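DinB-like domain-containing protein (Enterococcus faecalis, PDB 3CEX) is of unknown function but belongs to the DinB superfamily, whose members share a four-helix bundle and are often metal-binding proteins. Local coordinates at residues Q27-E32 / R166-K172; F21-L25 / V44-M48; F78-L82 / E95-V101; H18-E22 / S108-A112. All coordinates share one frame; numbering follows the deposited sequence.

Contact 1: Q27-E32 / R166-K172; sequences QMTVAE and RRLVIGK. With ACY (acetic acid), chain C.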
loop_
_atom_site.group_PDB
_atom_site.type_symbol
_atom_site.label_atom_id
_atom_site.label_comp_id
_atom_site.label_asym_id
_atom_site.label_seq_id
_atom_site.Cartn_x
_atom_site.Cartn_y
_atom_site.Cartn_z
ATOM N N GLN A 27 -7.121 6.969 16.592
ATOM C CA GLN A 27 -7.556 5.989 17.601
ATOM C C GLN A 27 -6.567 5.829 18.732
ATOM O O GLN A 27 -6.841 5.074 19.660
ATOM C CB GLN A 27 -7.837 4.626 16.965
ATOM C CG GLN A 27 -8.941 4.693 15.908
ATOM C CD GLN A 27 -9.114 3.383 15.185
ATOM O OE1 GLN A 27 -9.467 2.352 15.803
ATOM N NE2 GLN A 27 -8.861 3.397 13.869
HETATM N N MSE A 28 -5.435 6.528 18.690
HETATM C CA MSE A 28 -4.362 6.252 19.638
HETATM C C MSE A 28 -4.003 7.463 20.476
HETATM O O MSE A 28 -4.126 8.578 20.018
HETATM C CB MSE A 28 -3.101 5.802 18.874
HETATM C CG MSE A 28 -3.418 4.670 17.934
HETATM SE SE MSE A 28 -1.943 4.118 16.800
HETATM C CE MSE A 28 -1.066 2.763 17.970
ATOM N N THR A 29 -3.524 7.225 21.685
ATOM C CA THR A 29 -2.802 8.250 22.449
ATOM C C THR A 29 -1.393 8.360 21.859
ATOM O O THR A 29 -0.975 7.486 21.100
ATOM C CB THR A 29 -2.689 7.864 23.942
ATOM O OG1 THR A 29 -1.866 6.688 24.055
ATOM C CG2 THR A 29 -4.090 7.608 24.551
ATOM N N VAL A 30 -0.679 9.439 22.173
ATOM C CA VAL A 30 0.685 9.598 21.685
ATOM C C VAL A 30 1.587 8.487 22.252
ATOM O O VAL A 30 2.438 7.992 21.540
ATOM C CB VAL A 30 1.283 11.030 21.957
ATOM C CG1 VAL A 30 1.356 11.321 23.387
ATOM C CG2 VAL A 30 2.680 11.166 21.355
ATOM N N ALA A 31 1.389 8.079 23.507
ATOM C CA ALA A 31 2.171 6.966 24.086
ATOM C C ALA A 31 1.993 5.674 23.292
ATOM O O ALA A 31 2.966 4.956 23.000
ATOM C CB ALA A 31 1.817 6.750 25.582
ATOM N N GLU A 32 0.760 5.406 22.886
ATOM C CA GLU A 32 0.451 4.238 22.054
ATOM C C GLU A 32 1.089 4.351 20.683
ATOM O O GLU A 32 1.658 3.373 20.180
ATOM C CB GLU A 32 -1.060 4.056 21.904
ATOM C CG GLU A 32 -1.687 3.386 23.147
ATOM C CD GLU A 32 -3.178 3.609 23.289
ATOM O OE1 GLU A 32 -3.792 4.299 22.426
ATOM O OE2 GLU A 32 -3.746 3.075 24.284
ATOM N N ARG A 166 -1.209 -0.813 14.977
ATOM C CA ARG A 166 -2.314 -0.331 15.816
ATOM C C ARG A 166 -3.043 -1.494 16.459
ATOM O O ARG A 166 -3.279 -1.492 17.678
ATOM C CB ARG A 166 -3.304 0.510 14.995
ATOM C CG ARG A 166 -4.445 1.176 15.801
ATOM C CD ARG A 166 -5.658 1.473 14.917
ATOM N NE ARG A 166 -6.409 0.281 14.530
ATOM C CZ ARG A 166 -6.945 0.051 13.322
ATOM N NH1 ARG A 166 -7.617 -1.072 13.114
ATOM N NH2 ARG A 166 -6.817 0.918 12.321
ATOM N N ARG A 167 -3.399 -2.491 15.660
ATOM C CA ARG A 167 -4.067 -3.684 16.167
ATOM C C ARG A 167 -3.262 -4.406 17.236
ATOM O O ARG A 167 -3.816 -4.829 18.247
ATOM C CB ARG A 167 -4.470 -4.637 15.029
ATOM C CG ARG A 167 -5.555 -4.044 14.119
ATOM C CD ARG A 167 -5.792 -4.871 12.880
ATOM N NE ARG A 167 -6.841 -4.317 12.026
ATOM C CZ ARG A 167 -7.342 -4.929 10.944
ATOM N NH1 ARG A 167 -6.935 -6.146 10.596
ATOM N NH2 ARG A 167 -8.279 -4.336 10.216
ATOM N N LEU A 168 -1.953 -4.507 17.029
ATOM C CA LEU A 168 -1.082 -5.153 18.008
ATOM C C LEU A 168 -0.943 -4.341 19.275
ATOM O O LEU A 168 -0.822 -4.902 20.364
ATOM C CB LEU A 168 0.313 -5.371 17.399
ATOM C CG LEU A 168 0.385 -6.313 16.211
ATOM C CD1 LEU A 168 1.725 -6.243 15.535
ATOM C CD2 LEU A 168 0.076 -7.735 16.698
ATOM N N VAL A 169 -0.996 -3.019 19.154
ATOM C CA VAL A 169 -0.726 -2.158 20.297
ATOM C C VAL A 169 -1.975 -1.917 21.139
ATOM O O VAL A 169 -1.915 -1.957 22.377
ATOM C CB VAL A 169 -0.093 -0.800 19.856
ATOM C CG1 VAL A 169 0.013 0.157 21.045
ATOM C CG2 VAL A 169 1.286 -1.036 19.204
ATOM N N ILE A 170 -3.100 -1.671 20.485
ATOM C CA ILE A 170 -4.341 -1.365 21.207
ATOM C C ILE A 170 -5.445 -2.419 21.085
ATOM O O ILE A 170 -6.532 -2.207 21.589
ATOM C CB ILE A 170 -4.897 0.054 20.816
ATOM C CG1 ILE A 170 -5.601 0.059 19.464
ATOM C CG2 ILE A 170 -3.774 1.090 20.783
ATOM C CD1 ILE A 170 -6.294 1.402 19.151
ATOM N N GLY A 171 -5.183 -3.527 20.396
ATOM C CA GLY A 171 -6.135 -4.635 20.295
ATOM C C GLY A 171 -7.377 -4.380 19.456
ATOM O O GLY A 171 -8.369 -5.100 19.556
ATOM N N LYS A 172 -7.351 -3.355 18.631
ATOM C CA LYS A 172 -8.501 -3.073 17.789
ATOM C C LYS A 172 -8.082 -2.259 16.588
ATOM O O LYS A 172 -6.993 -1.672 16.518
ATOM C CB LYS A 172 -9.613 -2.342 18.581
ATOM C CG LYS A 172 -9.235 -0.939 19.055
ATOM C CD LYS A 172 -10.275 -0.330 19.994
ATOM C CE LYS A 172 -10.147 1.205 20.036
ATOM N NZ LYS A 172 -10.450 1.880 18.714
ATOM O OXT LYS A 172 -8.854 -2.220 15.646
HETATM C C ACY C . -9.043 -0.908 9.646
HETATM O O ACY C . -8.615 0.286 9.691
HETATM O OXT ACY C . -8.996 -1.700 10.627
HETATM C CH3 ACY C . -9.653 -1.435 8.356
#
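With CG beside the backbone N (chi1 -60°) and an extended chain beyond, Gln27 carries its amide out to Arg166 and Lys172. Arg166 bends at chi3 (72°), which sets its guanidinium against that amide. The two planes are 31° apart. Gln27 NE2 lies 3.6 Å from Arg166 NH2, over one face of the guanidinium. Gln27 OE1 accepts a weak hydrogen bond from Lys172 NZ at 3.1 Å.

The same guanidinium grips the C-terminal carboxylate side-on. Arg166 NE meets a lone pair of Lys172 O at 2.8 Å, and Arg166 NH1 forms a salt bridge with Lys172 OXT at 3.0 Å. Arg166 NH1 and NH2 also hold an acetic acid molecule (probably acetate here), likely from the crystallisation liquor. Arg167 NH2 also donates to the OXT of that molecule at 2.8 Å. Arg166 NH2 has a further partner in Thr24 OG1.

The other half is mostly aliphatic, with one methyl set against a carboxylate. The selenomethionine Met28 lays its CE 4.1 Å from Val169 CB, crossing that side chain at about a right angle. Ile170 CG2 sits 3.6 Å from Glu32 CD. Thr29 and Glu32 form a capping box, which steadies this carboxylate.

The contact joins the turn between helices 8-25 and 30-33 to the end of helix 144-170 and the C-terminus. Pro37 packs on Val169, and Ile41 of the second subunit packs on Arg167 and Leu168.

Contact 2: F21-L25 / V44-M48; sequences FEETL and VTWLM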
loop_
_atom_site.group_PDB
_atom_site.type_symbol
_atom_site.label_atom_id
_atom_site.label_comp_id
_atom_site.label_asym_id
_atom_site.label_seq_id
_atom_site.Cartn_x
_atom_site.Cartn_y
_atom_site.Cartn_z
ATOM N N PHE A 21 -3.460 6.743 7.432
ATOM C CA PHE A 21 -2.587 7.113 8.543
ATOM C C PHE A 21 -3.351 8.003 9.568
ATOM O O PHE A 21 -3.266 7.776 10.778
ATOM C CB PHE A 21 -1.363 7.865 8.018
ATOM C CG PHE A 21 -0.199 6.995 7.624
ATOM C CD1 PHE A 21 0.473 6.248 8.568
ATOM C CD2 PHE A 21 0.296 7.012 6.342
ATOM C CE1 PHE A 21 1.568 5.451 8.212
ATOM C CE2 PHE A 21 1.371 6.240 6.013
ATOM C CZ PHE A 21 2.002 5.459 6.972
ATOM N N GLU A 22 -4.075 9.012 9.086
ATOM C CA GLU A 22 -4.850 9.862 9.983
ATOM C C GLU A 22 -5.962 9.104 10.757
ATOM O O GLU A 22 -6.144 9.353 11.937
ATOM C CB GLU A 22 -5.434 11.067 9.232
ATOM C CG GLU A 22 -4.422 12.119 8.776
ATOM C CD GLU A 22 -3.459 12.664 9.878
ATOM O OE1 GLU A 22 -3.872 12.891 11.033
ATOM O OE2 GLU A 22 -2.269 12.860 9.558
ATOM N N GLU A 23 -6.691 8.194 10.116
ATOM C CA GLU A 23 -7.737 7.421 10.791
ATOM C C GLU A 23 -7.145 6.509 11.860
ATOM O O GLU A 23 -7.756 6.289 12.896
ATOM C CB GLU A 23 -8.523 6.529 9.817
ATOM C CG GLU A 23 -9.298 7.270 8.774
ATOM C CD GLU A 23 -9.861 6.386 7.634
ATOM O OE1 GLU A 23 -9.359 5.245 7.391
ATOM O OE2 GLU A 23 -10.815 6.859 6.976
ATOM N N THR A 24 -5.978 5.942 11.587
ATOM C CA THR A 24 -5.289 5.106 12.560
ATOM C C THR A 24 -4.794 5.918 13.773
ATOM O O THR A 24 -5.081 5.566 14.915
ATOM C CB THR A 24 -4.152 4.286 11.858
ATOM O OG1 THR A 24 -4.726 3.108 11.302
ATOM C CG2 THR A 24 -3.057 3.884 12.801
ATOM N N LEU A 25 -4.082 7.012 13.509
ATOM C CA LEU A 25 -3.576 7.892 14.553
ATOM C C LEU A 25 -4.672 8.438 15.472
ATOM O O LEU A 25 -4.461 8.536 16.654
ATOM C CB LEU A 25 -2.804 9.064 13.943
ATOM C CG LEU A 25 -1.942 9.872 14.898
ATOM C CD1 LEU A 25 -0.816 9.014 15.523
ATOM C CD2 LEU A 25 -1.368 11.075 14.110
ATOM N N VAL A 44 3.569 3.213 15.041
ATOM C CA VAL A 44 2.826 4.112 14.140
ATOM C C VAL A 44 3.564 5.440 14.001
ATOM O O VAL A 44 3.659 5.972 12.908
ATOM C CB VAL A 44 1.350 4.300 14.572
ATOM C CG1 VAL A 44 0.635 5.380 13.745
ATOM C CG2 VAL A 44 0.613 2.976 14.445
ATOM N N THR A 45 4.148 5.939 15.079
ATOM C CA THR A 45 4.954 7.168 14.995
ATOM C C THR A 45 6.107 6.993 13.995
ATOM O O THR A 45 6.292 7.846 13.102
ATOM C CB THR A 45 5.535 7.583 16.338
ATOM O OG1 THR A 45 4.485 7.993 17.210
ATOM C CG2 THR A 45 6.533 8.760 16.171
ATOM N N TRP A 46 6.851 5.887 14.098
ATOM C CA TRP A 46 7.952 5.639 13.122
ATOM C C TRP A 46 7.438 5.561 11.675
ATOM O O TRP A 46 8.022 6.141 10.766
ATOM C CB TRP A 46 8.716 4.371 13.468
ATOM C CG TRP A 46 10.005 4.178 12.663
ATOM C CD1 TRP A 46 11.269 4.457 13.094
ATOM C CD2 TRP A 46 10.144 3.685 11.315
ATOM N NE1 TRP A 46 12.178 4.169 12.126
ATOM C CE2 TRP A 46 11.527 3.701 11.012
ATOM C CE3 TRP A 46 9.245 3.222 10.341
ATOM C CZ2 TRP A 46 12.042 3.266 9.768
ATOM C CZ3 TRP A 46 9.753 2.807 9.090
ATOM C CH2 TRP A 46 11.137 2.846 8.816
ATOM N N LEU A 47 6.335 4.826 11.477
ATOM C CA LEU A 47 5.756 4.635 10.134
ATOM C C LEU A 47 5.306 5.938 9.491
ATOM O O LEU A 47 5.551 6.173 8.308
ATOM C CB LEU A 47 4.581 3.642 10.197
ATOM C CG LEU A 47 5.042 2.212 10.470
ATOM C CD1 LEU A 47 3.900 1.315 10.936
ATOM C CD2 LEU A 47 5.726 1.623 9.174
HETATM N N MSE A 48 4.640 6.783 10.262
HETATM C CA MSE A 48 4.180 8.088 9.746
HETATM C C MSE A 48 5.324 9.053 9.522
HETATM O O MSE A 48 5.360 9.715 8.527
HETATM C CB MSE A 48 3.194 8.737 10.710
HETATM C CG MSE A 48 1.853 8.302 10.501
HETATM SE SE MSE A 48 0.496 9.274 11.500
HETATM C CE MSE A 48 0.050 10.803 10.433
#
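The ring of Phe21 is met obliquely by Met48 and Leu47, so neither partner sits squarely on a face or at an edge. The selenium of selenomethionine Met48 lies 5.2 Å from the centroid of the Phe21 ring and 55° off its normal. This is an oblique Met-aromatic contact. Phe21 and Met48 run alongside each other, each heading for the other helix. Farther out along the ring, Phe21 CE1 is 4.0 Å from Leu47 CB and Phe21 CZ is 3.9 Å from Leu47 O.

Met48 is the bridge to three residues of helix 8-25. Its chain bends at chi3 (86°), which places CE beside Glu22 and Leu25. Met48 SE rests 3.7 Å from Leu25 CD2, with the side chains slanting across each other. Met48 CE comes within 3.2 Å of Glu22 OE2. The main polar partner of Glu22 is Ser108, so the methyl only borders the carboxylate.

One turn before Met48 on helix 44-62, Val44 packs against Thr24 and Leu25. Thr24 CG2 is 4.1 Å from Val44 CG1, and Leu25 CD1 is 4.3 Å from the same methyl.

Leu111 of helix 104-124 touches both Phe21 and Met48. Ser159 and Ala162 of helix 144-170 touch Phe21. The axes of the two segments run nearly antiparallel, 11.3 Å apart with a crossing angle of -160°. This buried antiparallel helix pair, with the two other long helices closing over Phe21, is consistent with the helical bundle of the DinB superfamily.

Contact 3: F78-L82 / E95-V101; sequences FALDL and EAAKVVV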
loop_
_atom_site.group_PDB
_atom_site.type_symbol
_atom_site.label_atom_id
_atom_site.label_comp_id
_atom_site.label_asym_id
_atom_site.label_seq_id
_atom_site.Cartn_x
_atom_site.Cartn_y
_atom_site.Cartn_z
ATOM N N PHE A 78 10.717 17.863 15.914
ATOM C CA PHE A 78 10.776 16.463 16.261
ATOM C C PHE A 78 11.824 16.239 17.357
ATOM O O PHE A 78 11.609 15.430 18.260
ATOM C CB PHE A 78 11.067 15.613 15.014
ATOM C CG PHE A 78 9.841 15.247 14.232
ATOM C CD1 PHE A 78 9.325 16.094 13.272
ATOM C CD2 PHE A 78 9.208 14.038 14.455
ATOM C CE1 PHE A 78 8.199 15.729 12.544
ATOM C CE2 PHE A 78 8.081 13.691 13.750
ATOM C CZ PHE A 78 7.582 14.527 12.790
ATOM N N ALA A 79 12.949 16.943 17.255
ATOM C CA ALA A 79 14.097 16.806 18.181
ATOM C C ALA A 79 14.481 15.351 18.459
ATOM O O ALA A 79 14.647 14.937 19.613
ATOM C CB ALA A 79 13.864 17.588 19.490
ATOM N N LEU A 80 14.643 14.588 17.388
ATOM C CA LEU A 80 14.980 13.166 17.495
ATOM C C LEU A 80 16.393 12.971 18.051
ATOM O O LEU A 80 17.289 13.742 17.738
ATOM C CB LEU A 80 14.850 12.482 16.131
ATOM C CG LEU A 80 13.472 12.415 15.454
ATOM C CD1 LEU A 80 13.556 11.566 14.189
ATOM C CD2 LEU A 80 12.444 11.875 16.409
ATOM N N ASP A 81 16.583 11.945 18.879
ATOM C CA ASP A 81 17.937 11.570 19.312
ATOM C C ASP A 81 18.615 10.723 18.230
ATOM O O ASP A 81 19.143 9.653 18.491
ATOM C CB ASP A 81 17.898 10.850 20.665
ATOM C CG ASP A 81 19.268 10.835 21.389
ATOM O OD1 ASP A 81 20.245 11.606 21.037
ATOM O OD2 ASP A 81 19.338 10.032 22.360
ATOM N N LEU A 82 18.614 11.246 17.010
ATOM C CA LEU A 82 19.250 10.636 15.861
ATOM C C LEU A 82 19.931 11.747 15.068
ATOM O O LEU A 82 19.377 12.849 14.921
ATOM C CB LEU A 82 18.225 9.967 14.961
ATOM C CG LEU A 82 17.500 8.719 15.454
ATOM C CD1 LEU A 82 16.516 8.317 14.371
ATOM C CD2 LEU A 82 18.462 7.558 15.819
ATOM N N GLU A 95 17.618 2.215 17.065
ATOM C CA GLU A 95 17.464 3.543 16.455
ATOM C C GLU A 95 16.004 3.873 16.153
ATOM O O GLU A 95 15.568 5.014 16.380
ATOM C CB GLU A 95 18.299 3.667 15.182
ATOM C CG GLU A 95 19.801 3.811 15.446
ATOM C CD GLU A 95 20.651 3.799 14.175
ATOM O OE1 GLU A 95 20.244 3.190 13.169
ATOM O OE2 GLU A 95 21.766 4.352 14.203
ATOM N N ALA A 96 15.248 2.883 15.658
ATOM C CA ALA A 96 13.824 3.061 15.347
ATOM C C ALA A 96 12.999 3.411 16.595
ATOM O O ALA A 96 12.071 4.186 16.507
ATOM C CB ALA A 96 13.245 1.797 14.630
ATOM N N ALA A 97 13.326 2.822 17.746
ATOM C CA ALA A 97 12.646 3.138 19.006
ATOM C C ALA A 97 12.842 4.587 19.445
ATOM O O ALA A 97 12.123 5.060 20.302
ATOM C CB ALA A 97 13.131 2.204 20.119
ATOM N N LYS A 98 13.829 5.275 18.876
ATOM C CA LYS A 98 14.089 6.658 19.199
ATOM C C LYS A 98 13.239 7.616 18.372
ATOM O O LYS A 98 13.269 8.827 18.612
ATOM C CB LYS A 98 15.573 6.990 18.994
ATOM C CG LYS A 98 16.474 6.313 20.015
ATOM C CD LYS A 98 17.881 6.879 19.945
ATOM C CE LYS A 98 18.972 5.843 20.238
ATOM N NZ LYS A 98 19.699 6.140 21.471
ATOM N N VAL A 99 12.501 7.098 17.390
ATOM C CA VAL A 99 11.599 7.962 16.651
ATOM C C VAL A 99 10.287 7.995 17.437
ATOM O O VAL A 99 9.442 7.112 17.316
ATOM C CB VAL A 99 11.405 7.526 15.206
ATOM C CG1 VAL A 99 10.415 8.485 14.514
ATOM C CG2 VAL A 99 12.779 7.484 14.453
ATOM N N VAL A 100 10.177 8.999 18.305
ATOM C CA VAL A 100 9.022 9.208 19.157
ATOM C C VAL A 100 8.707 10.702 19.140
ATOM O O VAL A 100 9.596 11.516 18.891
ATOM C CB VAL A 100 9.266 8.710 20.621
ATOM C CG1 VAL A 100 9.463 7.204 20.631
ATOM C CG2 VAL A 100 10.472 9.433 21.290
ATOM N N VAL A 101 7.442 11.051 19.381
ATOM C CA VAL A 101 7.014 12.452 19.386
ATOM C C VAL A 101 6.310 12.807 20.695
ATOM O O VAL A 101 5.732 11.939 21.379
ATOM C CB VAL A 101 6.057 12.781 18.206
ATOM C CG1 VAL A 101 6.791 12.747 16.860
ATOM C CG2 VAL A 101 4.852 11.832 18.207
HETATM O O HOH W 1 14.347 10.361 20.111
#
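Phe78 opens the contact with its ring against Val101. The two side chains run alongside, and Phe78 CE2 is 3.5 Å from Val101 CG1, which approaches the ring obliquely. Trp49 and Trp69 also meet this ring, so Phe78 belongs to an aromatic cluster next to helix 104-124.

Leu80 follows, after the chain has left helix 74-78. Its two methyls do different work. Leu80 CD1 is 4.2 Å from Val99 CG2, while Leu80 CD2 rests 3.8 Å from Val100 O. Leu80 also reaches Trp49 on helix 44-62.

These segments are part of the long connection between bundle helices 44-62 and 104-124 of this DinB-like chain. The second segment reverses through a type I beta turn from Ala96 to Val99. That turn presents Lys98 to one part of the first segment and Val99 to another.

Asp81 is the centre of an inverse gamma turn, closed by a weak bond from Leu82 N to Leu80 O. Lys98 lies across it, with Lys98 CD 3.4 Å from Asp81 O. The charged ends stay apart: Asp81 OD2 is 4.0 Å from Lys98 NZ, too far for a salt bridge. A water accepts from Asp81 N at 3.0 Å and also approaches Lys98 O, but too closely for that second bond to be certain.

Leu82 splits its branches. Leu82 CD1 lies 3.8 Å from Val99 CG2, crossing it at about a right angle. Leu82 CD2 lies 3.9 Å from Glu95 CB, whose carboxylate turns to Trp89 NE1 and Thr92 N.

Contact 4: H18-E22 / S108-A112; sequences HERFE and SDYLA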
loop_
_atom_site.group_PDB
_atom_site.type_symbol
_atom_site.label_atom_id
_atom_site.label_comp_id
_atom_site.label_asym_id
_atom_site.label_seq_id
_atom_site.Cartn_x
_atom_site.Cartn_y
_atom_site.Cartn_z
ATOM N N HIS A 18 -2.700 8.745 2.962
ATOM C CA HIS A 18 -2.746 9.867 3.887
ATOM C C HIS A 18 -3.921 9.732 4.848
ATOM O O HIS A 18 -3.761 9.823 6.081
ATOM C CB HIS A 18 -2.845 11.159 3.066
ATOM C CG HIS A 18 -2.650 12.417 3.855
ATOM N ND1 HIS A 18 -2.856 13.662 3.303
ATOM C CD2 HIS A 18 -2.248 12.631 5.130
ATOM C CE1 HIS A 18 -2.604 14.591 4.214
ATOM N NE2 HIS A 18 -2.226 13.993 5.328
ATOM N N GLU A 19 -5.102 9.514 4.282
ATOM C CA GLU A 19 -6.339 9.280 5.048
ATOM C C GLU A 19 -6.235 8.078 6.000
ATOM O O GLU A 19 -6.683 8.135 7.160
ATOM C CB GLU A 19 -7.546 9.122 4.067
ATOM C CG GLU A 19 -7.802 10.428 3.318
ATOM C CD GLU A 19 -8.672 10.358 2.024
ATOM O OE1 GLU A 19 -8.973 9.250 1.492
ATOM O OE2 GLU A 19 -9.076 11.473 1.537
ATOM N N ARG A 20 -5.640 6.988 5.538
ATOM C CA ARG A 20 -5.494 5.814 6.405
ATOM C C ARG A 20 -4.596 6.083 7.632
ATOM O O ARG A 20 -4.927 5.692 8.720
ATOM C CB ARG A 20 -4.938 4.643 5.611
ATOM C CG ARG A 20 -4.715 3.349 6.406
ATOM C CD ARG A 20 -4.409 2.181 5.497
ATOM N NE ARG A 20 -5.543 1.894 4.626
ATOM C CZ ARG A 20 -5.567 2.052 3.298
ATOM N NH1 ARG A 20 -4.507 2.459 2.623
ATOM N NH2 ARG A 20 -6.653 1.752 2.644
ATOM N N PHE A 21 -3.460 6.743 7.432
ATOM C CA PHE A 21 -2.587 7.113 8.543
ATOM C C PHE A 21 -3.351 8.003 9.568
ATOM O O PHE A 21 -3.266 7.776 10.778
ATOM C CB PHE A 21 -1.363 7.865 8.018
ATOM C CG PHE A 21 -0.199 6.995 7.624
ATOM C CD1 PHE A 21 0.473 6.248 8.568
ATOM C CD2 PHE A 21 0.296 7.012 6.342
ATOM C CE1 PHE A 21 1.568 5.451 8.212
ATOM C CE2 PHE A 21 1.371 6.240 6.013
ATOM C CZ PHE A 21 2.002 5.459 6.972
ATOM N N GLU A 22 -4.075 9.012 9.086
ATOM C CA GLU A 22 -4.850 9.862 9.983
ATOM C C GLU A 22 -5.962 9.104 10.757
ATOM O O GLU A 22 -6.144 9.353 11.937
ATOM C CB GLU A 22 -5.434 11.067 9.232
ATOM C CG GLU A 22 -4.422 12.119 8.776
ATOM C CD GLU A 22 -3.459 12.664 9.878
ATOM O OE1 GLU A 22 -3.872 12.891 11.033
ATOM O OE2 GLU A 22 -2.269 12.860 9.558
ATOM N N SER A 108 0.923 14.517 11.996
ATOM C CA SER A 108 -0.082 14.910 11.036
ATOM C C SER A 108 0.391 16.069 10.179
ATOM O O SER A 108 0.136 16.105 8.955
ATOM C CB SER A 108 -1.361 15.347 11.729
ATOM O OG SER A 108 -1.988 14.255 12.316
ATOM N N ASP A 109 1.014 17.049 10.840
ATOM C CA ASP A 109 1.484 18.270 10.161
ATOM C C ASP A 109 2.627 17.997 9.182
ATOM O O ASP A 109 2.632 18.507 8.028
ATOM C CB ASP A 109 1.892 19.329 11.193
ATOM C CG ASP A 109 0.724 19.891 11.969
ATOM O OD1 ASP A 109 -0.453 19.663 11.592
ATOM O OD2 ASP A 109 0.993 20.582 12.981
ATOM N N TYR A 110 3.593 17.184 9.593
ATOM C CA TYR A 110 4.711 16.901 8.701
ATOM C C TYR A 110 4.256 16.003 7.528
ATOM O O TYR A 110 4.640 16.217 6.375
ATOM C CB TYR A 110 5.896 16.288 9.468
ATOM C CG TYR A 110 7.117 15.978 8.615
ATOM C CD1 TYR A 110 7.555 16.855 7.615
ATOM C CD2 TYR A 110 7.843 14.836 8.818
ATOM C CE1 TYR A 110 8.709 16.549 6.824
ATOM C CE2 TYR A 110 8.963 14.539 8.049
ATOM C CZ TYR A 110 9.391 15.386 7.050
ATOM O OH TYR A 110 10.518 15.047 6.307
ATOM N N LEU A 111 3.406 15.021 7.803
ATOM C CA LEU A 111 2.857 14.215 6.711
ATOM C C LEU A 111 2.034 15.055 5.718
ATOM O O LEU A 111 2.171 14.895 4.506
ATOM C CB LEU A 111 2.012 13.038 7.238
ATOM C CG LEU A 111 1.509 12.014 6.206
ATOM C CD1 LEU A 111 2.689 11.369 5.435
ATOM C CD2 LEU A 111 0.679 10.892 6.937
ATOM N N ALA A 112 1.202 15.952 6.230
ATOM C CA ALA A 112 0.403 16.835 5.359
ATOM C C ALA A 112 1.295 17.708 4.475
ATOM O O ALA A 112 0.998 17.907 3.284
ATOM C CB ALA A 112 -0.554 17.733 6.199
HETATM O O HOH W 2 -1.896 14.735 8.007
#
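Direct hydrogen bonding links Glu22 to Ser108. Ser108 OG donates to Glu22 OE1 at 2.7 Å, on the syn lone pair of that oxygen. The glutamate chain bends at chi2 (-52°), and this turns the carboxylate toward helix 104-124.

Water-mediated bonding adds a second link. One water donates to Glu22 OE2 at a short 2.5 Å and to Ser108 O at 2.6 Å. It also lies 2.8 Å from His18 NE2, in the plane of the imidazole at its edge. It thereby ties two side chains of one helix to a backbone carbonyl of the other.

Apolar contacts fill the rest. Leu111 CD2 touches Phe21 CB at 3.8 Å and His18 CD2 at 3.9 Å. The His18 and Leu111 side chains pass in opposite directions, whereas Phe21 and Leu111 cross at about a right angle. His18 has CG on the far side from its backbone N (chi1 -169°). This carries the ring across to helix 104-124, where His18 NE2 lies 3.9 Å from Ala112 CA.

The two segments run antiparallel at 177°, with axes 11.2 Å apart. Leu111 faces the inner side, near Met48 of helix 44-62. Both carboxylate oxygens of Glu22 thus have a donor, one a hydroxyl and one a water, which probably favours the ionised form.

Contact 2 is the buried core piece. Contact 4 extends it on the same helix 8-25: the two share Phe21 and Glu22, and their centres are 7 Å apart. Contact 2 is almost wholly apolar, while contact 4 adds a polar, water-linked half close to the chain centre. Contact 1 lies farther out, at the end of helix 144-170. It mixes aliphatic packing with charged groups at the chain terminus, and meets contact 2 through Arg166 and Met28. Contact 3 is also peripheral, joining mostly loop segments by apolar side chains. It touches contact 1 where Val30 meets Val101, contact 2 at Thr45 and Trp46, and contact 4 where Phe78 meets Tyr110.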